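Local coordinates for protein aspartokinase (Synechocystis, PDB 3L76) that probably phosphorylates the beta-carboxyl group of aspartate with ATP, and binds lysine and threonine in its regulatory ACT domains, at residues Val384-Ile389 / Val396-Asp401; Met475-Gln480 / Ile558-Thr563; Ile527-Ile532 / Lys567-Val572. All blocks are in the same frame, centred on the assembly; numbering follows the deposited sequence.

Contact 1: residues Val384-Ile389 / Val396-Asp401. With THR (threonine), chain D.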
loop_
_atom_site.group_PDB
_atom_site.type_symbol
_atom_site.label_atom_id
_atom_site.label_comp_id
_atom_site.label_asym_id
_atom_site.label_seq_id
_atom_site.Cartn_x
_atom_site.Cartn_y
_atom_site.Cartn_z
ATOM N N VAL A 384 -42.449 24.760 12.880
ATOM C CA VAL A 384 -42.024 26.148 13.063
ATOM C C VAL A 384 -41.685 26.837 11.746
ATOM O O VAL A 384 -40.927 26.310 10.934
ATOM C CB VAL A 384 -40.911 26.345 14.155
ATOM C CG1 VAL A 384 -40.728 25.088 14.988
ATOM C CG2 VAL A 384 -39.612 26.803 13.563
ATOM N N ASN A 385 -42.294 28.004 11.543
ATOM C CA ASN A 385 -42.120 28.780 10.331
ATOM C C ASN A 385 -40.827 29.584 10.373
ATOM O O ASN A 385 -40.495 30.181 11.394
ATOM C CB ASN A 385 -43.312 29.734 10.132
ATOM C CG ASN A 385 -43.200 30.541 8.848
ATOM O OD1 ASN A 385 -43.353 30.003 7.756
ATOM N ND2 ASN A 385 -42.904 31.832 8.978
ATOM N N ILE A 386 -40.114 29.613 9.249
ATOM C CA ILE A 386 -38.889 30.390 9.132
ATOM C C ILE A 386 -39.198 31.778 8.565
ATOM O O ILE A 386 -39.718 31.902 7.467
ATOM C CB ILE A 386 -37.876 29.684 8.210
ATOM C CG1 ILE A 386 -37.668 28.236 8.662
ATOM C CG2 ILE A 386 -36.565 30.493 8.142
ATOM C CD1 ILE A 386 -36.875 27.392 7.701
ATOM N N GLU A 387 -38.844 32.814 9.313
ATOM C CA GLU A 387 -39.145 34.183 8.932
ATOM C C GLU A 387 -38.021 34.777 8.110
ATOM O O GLU A 387 -38.238 35.248 7.007
ATOM C CB GLU A 387 -39.428 35.038 10.169
ATOM C CG GLU A 387 -40.619 34.550 10.963
ATOM C CD GLU A 387 -41.018 35.478 12.097
ATOM O OE1 GLU A 387 -40.523 36.624 12.143
ATOM O OE2 GLU A 387 -41.830 35.044 12.944
ATOM N N MET A 388 -36.811 34.732 8.642
ATOM C CA MET A 388 -35.658 35.218 7.918
ATOM C C MET A 388 -34.524 34.183 7.868
ATOM O O MET A 388 -34.469 33.273 8.695
ATOM C CB MET A 388 -35.172 36.519 8.548
ATOM C CG MET A 388 -36.158 37.660 8.405
ATOM S SD MET A 388 -35.371 39.272 8.607
ATOM C CE MET A 388 -34.988 39.247 10.354
ATOM N N ILE A 389 -33.613 34.359 6.913
ATOM C CA ILE A 389 -32.485 33.457 6.728
ATOM C C ILE A 389 -31.220 34.184 6.331
ATOM O O ILE A 389 -31.246 35.046 5.459
ATOM C CB ILE A 389 -32.758 32.351 5.645
ATOM C CG1 ILE A 389 -34.041 31.586 5.953
ATOM C CG2 ILE A 389 -31.589 31.343 5.570
ATOM C CD1 ILE A 389 -34.476 30.660 4.836
ATOM N N VAL A 396 -25.672 28.556 9.113
ATOM C CA VAL A 396 -26.959 29.041 8.617
ATOM C C VAL A 396 -27.834 29.528 9.788
ATOM O O VAL A 396 -28.130 28.779 10.722
ATOM C CB VAL A 396 -27.672 28.044 7.652
ATOM C CG1 VAL A 396 -27.256 26.636 7.930
ATOM C CG2 VAL A 396 -29.191 28.204 7.715
ATOM N N SER A 397 -28.188 30.813 9.746
ATOM C CA SER A 397 -29.012 31.436 10.786
ATOM C C SER A 397 -30.448 31.639 10.320
ATOM O O SER A 397 -30.701 31.954 9.155
ATOM C CB SER A 397 -28.424 32.763 11.255
ATOM O OG SER A 397 -27.063 32.646 11.641
ATOM N N CYS A 398 -31.381 31.420 11.240
ATOM C CA CYS A 398 -32.798 31.581 10.974
ATOM C C CYS A 398 -33.426 32.452 12.049
ATOM O O CYS A 398 -33.071 32.364 13.227
ATOM C CB CYS A 398 -33.504 30.229 10.950
ATOM S SG CYS A 398 -33.215 29.240 9.487
ATOM N N VAL A 399 -34.356 33.311 11.651
ATOM C CA VAL A 399 -35.093 34.068 12.650
ATOM C C VAL A 399 -36.450 33.425 12.767
ATOM O O VAL A 399 -37.064 33.094 11.754
ATOM C CB VAL A 399 -35.197 35.560 12.292
ATOM C CG1 VAL A 399 -35.997 36.296 13.336
ATOM C CG2 VAL A 399 -33.812 36.156 12.170
ATOM N N ILE A 400 -36.892 33.197 13.999
ATOM C CA ILE A 400 -38.176 32.532 14.235
ATOM C C ILE A 400 -38.985 33.213 15.338
ATOM O O ILE A 400 -38.468 34.007 16.128
ATOM C CB ILE A 400 -38.004 31.045 14.637
ATOM C CG1 ILE A 400 -37.111 30.925 15.865
ATOM C CG2 ILE A 400 -37.426 30.209 13.494
ATOM C CD1 ILE A 400 -37.318 29.631 16.607
ATOM N N ASP A 401 -40.269 32.905 15.389
ATOM C CA ASP A 401 -41.067 33.352 16.508
ATOM C C ASP A 401 -40.473 32.804 17.806
ATOM O O ASP A 401 -40.306 31.589 17.961
ATOM C CB ASP A 401 -42.508 32.873 16.372
ATOM C CG ASP A 401 -43.473 33.621 17.297
ATOM O OD1 ASP A 401 -43.228 33.687 18.523
ATOM O OD2 ASP A 401 -44.494 34.129 16.788
HETATM N N THR D . -41.646 30.523 5.727
HETATM C CA THR D . -41.219 29.512 4.762
HETATM C C THR D . -40.770 28.260 5.497
HETATM O O THR D . -40.644 28.270 6.735
HETATM C CB THR D . -40.066 29.997 3.873
HETATM O OG1 THR D . -38.933 30.321 4.696
HETATM C CG2 THR D . -40.495 31.224 3.044
HETATM O OXT THR D . -40.538 27.229 4.850
HETATM O O HOH W 1 -41.611 30.855 13.972
#
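The beta hairpin of an ACT domain, formed by strands 388-391 and 395-401, begins here with a classic beta bulge in which Glu387 and Met388 both face Val399. Glu387 N donates to Val399 O at 3.0 Å, nearly along the C=O axis. Val399 N returns a bond to Met388 O, also 3.0 Å, but approaches from above that carbonyl's plane, 39° out of it. On the face that carries Met388 and Val399 the two side chains lie alongside each other and point the same way; the methionine bends at its last torsion (chi3 -70°), which brings CE within 3.8 Å of Val399 CG2. The face bearing Ile389 and Cys398 is lined by helix 371-381, and there Ile386 CG2 rests on Cys398 SG at 3.8 Å. The residues leading into the bulge form one wall of a threonine pocket. Threonine N donates to Asn385 OD1 (2.7 Å) and to Ile386 O, while Ile386 N donates to threonine O at 2.9 Å, so Ile386 holds both amino group and carboxylate through its backbone. Asn385 reaches the ligand with CG anti to its backbone N (chi1 -178°), and its ND2 is held by Asp454. Where the two segments diverge, a water bridges the gap, donating to Asn385 O at 2.9 Å and accepting from Asp401 N at 2.8 Å.

Contact 2: residues Met475-Gln480 / Ile558-Thr563. With THR (threonine), chain C; THR (threonine), chain D; LYS (lysine), chain E.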
loop_
_atom_site.group_PDB
_atom_site.type_symbol
_atom_site.label_atom_id
_atom_site.label_comp_id
_atom_site.label_asym_id
_atom_site.label_seq_id
_atom_site.Cartn_x
_atom_site.Cartn_y
_atom_site.Cartn_z
ATOM N N MET A 475 -25.027 30.249 -0.504
ATOM C CA MET A 475 -25.686 31.314 0.242
ATOM C C MET A 475 -27.193 31.201 0.152
ATOM O O MET A 475 -27.731 30.826 -0.878
ATOM C CB MET A 475 -25.236 32.685 -0.253
ATOM C CG MET A 475 -23.736 32.927 -0.101
ATOM S SD MET A 475 -23.240 33.397 1.575
ATOM C CE MET A 475 -23.789 35.109 1.527
ATOM N N ILE A 476 -27.866 31.505 1.254
ATOM C CA ILE A 476 -29.317 31.619 1.262
ATOM C C ILE A 476 -29.708 32.858 2.050
ATOM O O ILE A 476 -29.287 33.028 3.197
ATOM C CB ILE A 476 -29.987 30.417 1.905
ATOM C CG1 ILE A 476 -29.410 29.123 1.339
ATOM C CG2 ILE A 476 -31.519 30.501 1.720
ATOM C CD1 ILE A 476 -29.945 27.884 1.994
ATOM N N ILE A 477 -30.495 33.724 1.420
ATOM C CA ILE A 477 -30.958 34.954 2.053
ATOM C C ILE A 477 -32.461 35.111 1.914
ATOM O O ILE A 477 -33.030 34.986 0.830
ATOM C CB ILE A 477 -30.295 36.172 1.448
ATOM C CG1 ILE A 477 -28.788 35.930 1.288
ATOM C CG2 ILE A 477 -30.561 37.369 2.304
ATOM C CD1 ILE A 477 -28.031 37.110 0.672
ATOM N N GLN A 478 -33.109 35.363 3.037
ATOM C CA GLN A 478 -34.548 35.523 3.056
ATOM C C GLN A 478 -34.882 36.604 4.072
ATOM O O GLN A 478 -34.415 36.559 5.214
ATOM C CB GLN A 478 -35.240 34.196 3.389
ATOM C CG GLN A 478 -36.742 34.307 3.563
ATOM C CD GLN A 478 -37.362 33.006 4.017
ATOM O OE1 GLN A 478 -37.236 31.980 3.352
ATOM N NE2 GLN A 478 -38.046 33.042 5.157
ATOM N N SER A 479 -35.665 37.593 3.649
ATOM C CA SER A 479 -35.930 38.745 4.505
ATOM C C SER A 479 -37.423 38.979 4.744
ATOM O O SER A 479 -38.095 38.169 5.384
ATOM C CB SER A 479 -35.243 39.993 3.951
ATOM O OG SER A 479 -35.244 41.026 4.911
ATOM N N GLN A 480 -37.955 40.075 4.222
ATOM C CA GLN A 480 -39.332 40.452 4.558
ATOM C C GLN A 480 -40.404 39.704 3.767
ATOM O O GLN A 480 -40.125 39.039 2.766
ATOM C CB GLN A 480 -39.511 41.965 4.412
ATOM C CG GLN A 480 -38.530 42.779 5.291
ATOM C CD GLN A 480 -38.490 42.233 6.711
ATOM O OE1 GLN A 480 -39.416 42.437 7.495
ATOM N NE2 GLN A 480 -37.423 41.522 7.041
ATOM N N ILE A 558 -24.966 47.609 -3.814
ATOM C CA ILE A 558 -25.029 46.393 -3.022
ATOM C C ILE A 558 -26.335 45.663 -3.294
ATOM O O ILE A 558 -27.410 46.147 -2.938
ATOM C CB ILE A 558 -24.891 46.694 -1.523
ATOM C CG1 ILE A 558 -23.589 47.458 -1.254
ATOM C CG2 ILE A 558 -24.953 45.399 -0.716
ATOM C CD1 ILE A 558 -23.459 47.947 0.164
ATOM N N GLU A 559 -26.239 44.500 -3.933
ATOM C CA GLU A 559 -27.427 43.765 -4.353
ATOM C C GLU A 559 -28.047 42.971 -3.209
ATOM O O GLU A 559 -29.261 42.943 -3.044
ATOM C CB GLU A 559 -27.104 42.835 -5.528
ATOM C CG GLU A 559 -26.439 43.514 -6.725
ATOM C CD GLU A 559 -26.455 42.647 -7.978
ATOM O OE1 GLU A 559 -27.351 41.783 -8.092
ATOM O OE2 GLU A 559 -25.578 42.829 -8.854
ATOM N N MET A 560 -27.204 42.307 -2.431
ATOM C CA MET A 560 -27.673 41.525 -1.300
ATOM C C MET A 560 -26.673 41.629 -0.167
ATOM O O MET A 560 -25.495 41.862 -0.394
ATOM C CB MET A 560 -27.884 40.063 -1.704
ATOM C CG MET A 560 -28.857 39.855 -2.856
ATOM S SD MET A 560 -29.580 38.195 -2.950
ATOM C CE MET A 560 -28.131 37.208 -3.304
ATOM N N ILE A 561 -27.147 41.468 1.063
ATOM C CA ILE A 561 -26.270 41.428 2.227
ATOM C C ILE A 561 -26.661 40.242 3.088
ATOM O O ILE A 561 -27.850 39.952 3.249
ATOM C CB ILE A 561 -26.392 42.694 3.090
ATOM C CG1 ILE A 561 -26.177 43.954 2.259
ATOM C CG2 ILE A 561 -25.425 42.644 4.256
ATOM C CD1 ILE A 561 -26.670 45.206 2.946
ATOM N N ALA A 562 -25.653 39.558 3.628
ATOM C CA ALA A 562 -25.862 38.442 4.559
ATOM C C ALA A 562 -24.766 38.379 5.619
ATOM O O ALA A 562 -23.616 38.736 5.382
ATOM C CB ALA A 562 -25.974 37.109 3.818
ATOM N N THR A 563 -25.118 37.890 6.791
ATOM C CA THR A 563 -24.259 38.116 7.933
ATOM C C THR A 563 -24.127 36.890 8.857
ATOM O O THR A 563 -24.975 35.999 8.857
ATOM C CB THR A 563 -24.780 39.363 8.684
ATOM O OG1 THR A 563 -23.759 40.363 8.758
ATOM C CG2 THR A 563 -25.300 39.018 10.033
HETATM N N THR C . -28.393 49.025 -3.078
HETATM C CA THR C . -28.339 49.829 -1.850
HETATM C C THR C . -26.917 50.271 -1.519
HETATM O O THR C . -25.962 49.894 -2.220
HETATM C CB THR C . -28.960 49.093 -0.648
HETATM O OG1 THR C . -28.223 47.888 -0.378
HETATM C CG2 THR C . -30.404 48.725 -0.961
HETATM O OXT THR C . -26.716 51.034 -0.565
HETATM N N THR D . -41.646 30.523 5.727
HETATM C CA THR D . -41.219 29.512 4.762
HETATM C C THR D . -40.770 28.260 5.497
HETATM O O THR D . -40.644 28.270 6.735
HETATM C CB THR D . -40.066 29.997 3.873
HETATM O OG1 THR D . -38.933 30.321 4.696
HETATM C CG2 THR D . -40.495 31.224 3.044
HETATM O OXT THR D . -40.538 27.229 4.850
HETATM N N LYS E . -21.637 44.349 15.043
HETATM C CA LYS E . -21.040 45.008 13.889
HETATM C C LYS E . -21.700 46.376 13.669
HETATM O O LYS E . -22.651 46.748 14.374
HETATM C CB LYS E . -21.141 44.131 12.634
HETATM C CG LYS E . -22.570 43.671 12.267
HETATM C CD LYS E . -22.564 42.799 10.995
HETATM C CE LYS E . -22.069 41.382 11.277
HETATM N NZ LYS E . -22.862 40.754 12.393
HETATM O OXT LYS E . -21.282 47.149 12.803
#
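This is a purely apolar contact between two ACT domains: Ile477 and Met475 of strand 475-479 pack on Met560 and Ala562 of strand 560-563, with no hydrogen bond between the segments. The strand axes pass 7.9 Å apart and run at 103° to each other, so the two meet through side chains rather than as neighbours in a ladder. Ile477 does most of the work. Its CG1 branch is fully extended (chi2 180°) and carries CD1 into the angle between two side chains, 3.8 Å from Met560 CB and equally 3.8 Å from Ala562 CB. Met560 crosses this tip at a slant, its SD and CE also close to the same methyl. Met475, two residues earlier on the same strand, folds at chi2 (-80°) and again at chi3, which lays CE 3.7 Å from Ala562 CB. Met496 and Ala494 of strand 490-498 border this buried patch.

Residues of both segments that point elsewhere hold ligands. The hydroxyl OG1 of one threonine donates to Gln478 OE1 at 2.7 Å; Gln478 NE2 returns a bent bond to OG1 at 2.9 Å and also donates to Glu387 O. A second threonine is held by the backbone of Ile558, whose N donates to the ligand O at 3.0 Å and whose O accepts from the ligand N. Thr563 borders a bound lysine. Pockets for threonine and lysine built from residues of more than one ACT domain are found here as in other ACT-domain aspartokinases.

Contact 3: residues Ile527-Ile532 / Lys567-Val572. With LYS (lysine), chain E.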
loop_
_atom_site.group_PDB
_atom_site.type_symbol
_atom_site.label_atom_id
_atom_site.label_comp_id
_atom_site.label_asym_id
_atom_site.label_seq_id
_atom_site.Cartn_x
_atom_site.Cartn_y
_atom_site.Cartn_z
ATOM N N ILE A 527 -22.647 38.141 -10.838
ATOM C CA ILE A 527 -22.497 38.626 -9.470
ATOM C C ILE A 527 -21.152 38.220 -8.884
ATOM O O ILE A 527 -20.572 37.201 -9.259
ATOM C CB ILE A 527 -23.587 38.066 -8.551
ATOM C CG1 ILE A 527 -23.446 36.545 -8.456
ATOM C CG2 ILE A 527 -24.979 38.489 -9.040
ATOM C CD1 ILE A 527 -23.996 35.940 -7.183
ATOM N N ALA A 528 -20.661 39.034 -7.959
ATOM C CA ALA A 528 -19.504 38.685 -7.156
ATOM C C ALA A 528 -19.885 38.791 -5.690
ATOM O O ALA A 528 -20.753 39.586 -5.328
ATOM C CB ALA A 528 -18.371 39.605 -7.457
ATOM N N LYS A 529 -19.246 37.988 -4.846
ATOM C CA LYS A 529 -19.444 38.100 -3.406
ATOM C C LYS A 529 -18.193 38.615 -2.699
ATOM O O LYS A 529 -17.121 38.042 -2.829
ATOM C CB LYS A 529 -19.884 36.771 -2.791
ATOM C CG LYS A 529 -20.243 36.903 -1.313
ATOM C CD LYS A 529 -20.647 35.592 -0.710
ATOM C CE LYS A 529 -19.500 34.602 -0.731
ATOM N NZ LYS A 529 -19.878 33.315 -0.083
ATOM N N VAL A 530 -18.344 39.704 -1.956
ATOM C CA VAL A 530 -17.239 40.305 -1.229
ATOM C C VAL A 530 -17.546 40.142 0.240
ATOM O O VAL A 530 -18.640 40.477 0.691
ATOM C CB VAL A 530 -17.096 41.802 -1.531
ATOM C CG1 VAL A 530 -15.668 42.222 -1.376
ATOM C CG2 VAL A 530 -17.560 42.101 -2.925
ATOM N N SER A 531 -16.582 39.612 0.982
ATOM C CA SER A 531 -16.786 39.301 2.387
ATOM C C SER A 531 -15.677 39.886 3.250
ATOM O O SER A 531 -14.506 39.882 2.870
ATOM C CB SER A 531 -16.825 37.782 2.596
ATOM O OG SER A 531 -17.891 37.153 1.923
ATOM N N ILE A 532 -16.049 40.379 4.422
ATOM C CA ILE A 532 -15.062 40.732 5.429
ATOM C C ILE A 532 -15.304 39.850 6.648
ATOM O O ILE A 532 -16.440 39.503 6.945
ATOM C CB ILE A 532 -15.104 42.229 5.800
ATOM C CG1 ILE A 532 -16.359 42.558 6.606
ATOM C CG2 ILE A 532 -15.005 43.107 4.545
ATOM C CD1 ILE A 532 -16.498 44.015 6.932
ATOM N N LYS A 567 -18.810 37.593 10.145
ATOM C CA LYS A 567 -18.675 37.681 8.688
ATOM C C LYS A 567 -19.785 38.528 8.096
ATOM O O LYS A 567 -20.955 38.312 8.401
ATOM C CB LYS A 567 -18.718 36.298 8.036
ATOM C CG LYS A 567 -18.393 36.323 6.549
ATOM C CD LYS A 567 -18.334 34.910 5.934
ATOM C CE LYS A 567 -17.489 34.889 4.651
ATOM N NZ LYS A 567 -17.774 33.690 3.831
ATOM N N ILE A 568 -19.408 39.503 7.271
ATOM C CA ILE A 568 -20.360 40.231 6.436
ATOM C C ILE A 568 -20.038 39.953 4.971
ATOM O O ILE A 568 -18.892 40.101 4.549
ATOM C CB ILE A 568 -20.347 41.759 6.681
ATOM C CG1 ILE A 568 -20.585 42.084 8.157
ATOM C CG2 ILE A 568 -21.425 42.427 5.851
ATOM C CD1 ILE A 568 -19.958 43.393 8.596
ATOM N N SER A 569 -21.046 39.511 4.223
ATOM C CA SER A 569 -20.952 39.342 2.774
ATOM C C SER A 569 -21.890 40.311 2.024
ATOM O O SER A 569 -23.066 40.467 2.376
ATOM C CB SER A 569 -21.311 37.906 2.381
ATOM O OG SER A 569 -20.376 36.984 2.865
ATOM N N CYS A 570 -21.369 40.945 0.982
ATOM C CA CYS A 570 -22.200 41.734 0.069
ATOM C C CYS A 570 -22.154 41.120 -1.308
ATOM O O CYS A 570 -21.069 40.860 -1.837
ATOM C CB CYS A 570 -21.695 43.170 -0.043
ATOM S SG CYS A 570 -21.940 44.143 1.418
ATOM N N VAL A 571 -23.324 40.888 -1.893
ATOM C CA VAL A 571 -23.383 40.507 -3.297
ATOM C C VAL A 571 -23.359 41.769 -4.138
ATOM O O VAL A 571 -23.937 42.790 -3.782
ATOM C CB VAL A 571 -24.616 39.674 -3.644
ATOM C CG1 VAL A 571 -24.612 39.331 -5.128
ATOM C CG2 VAL A 571 -24.617 38.424 -2.839
ATOM N N VAL A 572 -22.687 41.680 -5.268
ATOM C CA VAL A 572 -22.246 42.863 -5.975
ATOM C C VAL A 572 -22.130 42.499 -7.455
ATOM O O VAL A 572 -22.088 41.313 -7.813
ATOM C CB VAL A 572 -20.891 43.309 -5.374
ATOM C CG1 VAL A 572 -19.739 43.127 -6.357
ATOM C CG2 VAL A 572 -20.976 44.703 -4.833
HETATM N N LYS E . -21.637 44.349 15.043
HETATM C CA LYS E . -21.040 45.008 13.889
HETATM C C LYS E . -21.700 46.376 13.669
HETATM O O LYS E . -22.651 46.748 14.374
HETATM C CB LYS E . -21.141 44.131 12.634
HETATM C CG LYS E . -22.570 43.671 12.267
HETATM C CD LYS E . -22.564 42.799 10.995
HETATM C CE LYS E . -22.069 41.382 11.277
HETATM N NZ LYS E . -22.862 40.754 12.393
HETATM O OXT LYS E . -21.282 47.149 12.803
HETATM O O HOH W 2 -19.655 32.444 2.668
#
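Ser531 OG and Ser569 OG share a hydrogen bond of 2.7 Å, made side chain to side chain across a non-hydrogen-bonded pair; both OG atoms are anti to their carbonyl carbons, and standing on the same face of a closely spaced pair they meet. Beside them the ammonium groups of Lys529 and Lys567 come within 4.5 Å, NZ to NZ, with a water accepting from Lys529 NZ. Lys529 NZ forms a salt bridge to Asp474, and Lys567 NZ a long, weak ion pair with Glu393; these acids would be expected to ease the repulsion. Lys567 is extended and slants across to Ser531, its CE beside Ser531 OG and CB, whereas Lys529 bends at chi3 (64°) after passing Ser569.

The backbone ladder is antiparallel, with the strands 159° apart in direction. Around the Val530-Cys570 pair, Val530 N reaches Cys570 O at 3.0 Å and Cys570 N reaches Val530 O at 2.8 Å. Ile532 and Ile568 are likewise doubly bonded, but in the pair Ala528-Val572 the bond from Val572 N is weak. These are the first and third strands of a ferredoxin-like ACT fold, and helix 543-552 follows the first and covers one face.

On that helix-covered face Ile532 and Ile568 lie side by side, their CD1 methyls 3.9 Å apart, and both touch Phe547. Ile568 also turns its CG1 to the bound lysine, 3.5 Å from the ligand CE, so an apolar branch meets the ligand's aliphatic chain. Farther along, Ala528 CB meets Val572 CG1 at 3.9 Å, and Cys570 packs on Phe548. On the face of Lys529 and Val571, Val571 CG1 meets Ile527 CB at 3.8 Å, the two side chains crossing at a slant, and both residues rest on Met496 of strand 490-498.

How the contacts relate
Every touching residue of contacts 2 and 3 is buried, whereas contact 1 has partly exposed ones in Asn385, Glu387 and Asp401. Contacts 1 and 3 are antiparallel strand pairings inside a domain, the first short and interrupted by a bulge, the third a regular ladder; only contact 2 joins two ACT domains, crossing without backbone bonds of its own. Its strand 475-479 lies beside 388-391 of contact 1, with Ile389 N bonded to Gln478 O, and its strand 560-563 beside 567-573 of contact 3, with Val571 N bonded to Met560 O. Contacts 1 and 2 share one bound threonine, contacts 2 and 3 one bound lysine. Only contact 3 buries paired hydroxyls and ammonium groups, on one face of its strand pair.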